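Local coordinates for single-stranded DNA-binding protein DdrB (Deinococcus radiodurans, PDB 4NOE) that binds single-stranded DNA and probably assists its accurate annealing as part of the response to DNA damage, at residues V18-E23 with L38-G43. Numbering follows the deposited sequence.
Sequences VTVNVE and LGWTSG
V18 and W40 face each other over a wide backbone gap, their CA atoms 9.5 Å apart, with V18 on the extended strand that ends at V22 and W40 in the irregular chain that follows helix 28-37. A Schellman motif closes that helix: G39 turns with positive phi (83°), and the chain leaves the last turn with W40 directed at the strand. No hydrogen bond joins the two segments; the contact is apolar, between the indole and two valine methyls. CZ3, on the six-membered ring, does the touching. CZ3 of W40 lies 4.1 Å from CG1 of V18, which comes in obliquely, and 4.3 Å from CG2 of V20, which sits at the ring edge near its plane. In V18, CG1 is the branch anti to the backbone N (chi1 174°), which brings it to the indole. L38 lays CD1 over the rim of one indole face, 4.2 Å above the plane, and Y35 of the helix stacks on the ring, while NE1 of W40 makes a weak hydrogen bond to OD1 of D13. L28 of a second subunit also packs on W40, and V18 to V20 continue the sheet in an antiparallel ladder with that subunit. The arrangement is a small apolar core between a β-hairpin, strands 6-11 and 17-22, and the C-terminal end of the helix after it.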
loop_
_atom_site.group_PDB
_atom_site.type_symbol
_atom_site.label_atom_id
_atom_site.label_comp_id
_atom_site.label_asym_id
_atom_site.label_seq_id
_atom_site.Cartn_x
_atom_site.Cartn_y
_atom_site.Cartn_z
ATOM N N VAL E 18 13.318 32.947 -0.513
ATOM C CA VAL E 18 13.650 34.358 -0.693
ATOM C C VAL E 18 12.947 34.948 -1.913
ATOM O O VAL E 18 12.980 34.373 -3.013
ATOM C CB VAL E 18 15.165 34.514 -0.873
ATOM C CG1 VAL E 18 15.522 35.972 -1.204
ATOM C CG2 VAL E 18 15.860 34.068 0.398
ATOM N N THR E 19 12.305 36.092 -1.723
ATOM C CA THR E 19 11.593 36.741 -2.818
ATOM C C THR E 19 12.433 37.907 -3.332
ATOM O O THR E 19 12.943 38.696 -2.540
ATOM C CB THR E 19 10.210 37.225 -2.356
ATOM O OG1 THR E 19 9.413 36.090 -2.009
ATOM C CG2 THR E 19 9.495 38.025 -3.456
ATOM N N VAL E 20 12.586 37.996 -4.656
ATOM C CA VAL E 20 13.362 39.061 -5.289
ATOM C C VAL E 20 12.465 39.991 -6.114
ATOM O O VAL E 20 11.545 39.531 -6.811
ATOM C CB VAL E 20 14.456 38.458 -6.200
ATOM C CG1 VAL E 20 15.131 39.540 -7.041
ATOM C CG2 VAL E 20 15.477 37.707 -5.372
ATOM N N ASN E 21 12.724 41.298 -6.040
ATOM C CA ASN E 21 12.005 42.260 -6.876
ATOM C C ASN E 21 12.654 42.431 -8.250
ATOM O O ASN E 21 13.879 42.491 -8.356
ATOM C CB ASN E 21 11.899 43.609 -6.168
ATOM C CG ASN E 21 11.039 43.546 -4.925
ATOM O OD1 ASN E 21 9.970 42.932 -4.915
ATOM N ND2 ASN E 21 11.504 44.177 -3.863
ATOM N N VAL E 22 11.828 42.482 -9.292
ATOM C CA VAL E 22 12.290 42.677 -10.669
ATOM C C VAL E 22 11.658 43.963 -11.218
ATOM O O VAL E 22 10.437 44.139 -11.146
ATOM C CB VAL E 22 11.878 41.493 -11.574
ATOM C CG1 VAL E 22 12.565 41.584 -12.934
ATOM C CG2 VAL E 22 12.219 40.168 -10.910
ATOM N N GLU E 23 12.484 44.860 -11.754
ATOM C CA GLU E 23 12.020 46.187 -12.176
ATOM C C GLU E 23 11.094 46.122 -13.383
ATOM O O GLU E 23 10.034 46.741 -13.405
ATOM C CB GLU E 23 13.208 47.095 -12.485
ATOM N N LEU E 38 24.018 31.046 -9.057
ATOM C CA LEU E 38 24.304 30.779 -7.646
ATOM C C LEU E 38 23.644 29.481 -7.183
ATOM O O LEU E 38 23.780 29.088 -6.021
ATOM C CB LEU E 38 23.850 31.943 -6.760
ATOM C CG LEU E 38 24.550 33.287 -6.990
ATOM C CD1 LEU E 38 23.997 34.340 -6.043
ATOM C CD2 LEU E 38 26.066 33.157 -6.834
ATOM N N GLY E 39 22.927 28.825 -8.091
ATOM C CA GLY E 39 22.222 27.597 -7.759
ATOM C C GLY E 39 20.872 27.856 -7.108
ATOM O O GLY E 39 20.286 26.962 -6.503
ATOM N N TRP E 40 20.363 29.075 -7.225
ATOM C CA TRP E 40 19.019 29.332 -6.736
ATOM C C TRP E 40 18.011 28.825 -7.757
ATOM O O TRP E 40 18.218 28.966 -8.958
ATOM C CB TRP E 40 18.778 30.822 -6.523
ATOM C CG TRP E 40 19.568 31.447 -5.432
ATOM C CD1 TRP E 40 20.740 30.988 -4.875
ATOM C CD2 TRP E 40 19.262 32.676 -4.770
ATOM N NE1 TRP E 40 21.177 31.870 -3.909
ATOM C CE2 TRP E 40 20.287 32.908 -3.823
ATOM C CE3 TRP E 40 18.224 33.602 -4.884
ATOM C CZ2 TRP E 40 20.293 34.033 -2.997
ATOM C CZ3 TRP E 40 18.234 34.717 -4.070
ATOM C CH2 TRP E 40 19.264 34.921 -3.133
ATOM N N THR E 41 16.912 28.257 -7.272
ATOM C CA THR E 41 15.863 27.766 -8.153
ATOM C C THR E 41 14.543 28.417 -7.804
ATOM O O THR E 41 14.353 28.886 -6.678
ATOM C CB THR E 41 15.684 26.232 -8.028
ATOM O OG1 THR E 41 15.388 25.889 -6.667
ATOM C CG2 THR E 41 16.940 25.520 -8.462
ATOM N N SER E 42 13.620 28.434 -8.761
ATOM C CA SER E 42 12.292 28.996 -8.524
ATOM C C SER E 42 11.220 28.003 -8.942
ATOM O O SER E 42 11.219 27.539 -10.079
ATOM C CB SER E 42 12.110 30.268 -9.332
ATOM O OG SER E 42 10.858 30.860 -9.020
ATOM N N GLY E 43 10.300 27.669 -8.043
ATOM C CA GLY E 43 9.262 26.709 -8.394
ATOM C C GLY E 43 9.778 25.283 -8.327
ATOM O O GLY E 43 10.902 25.052 -7.877
#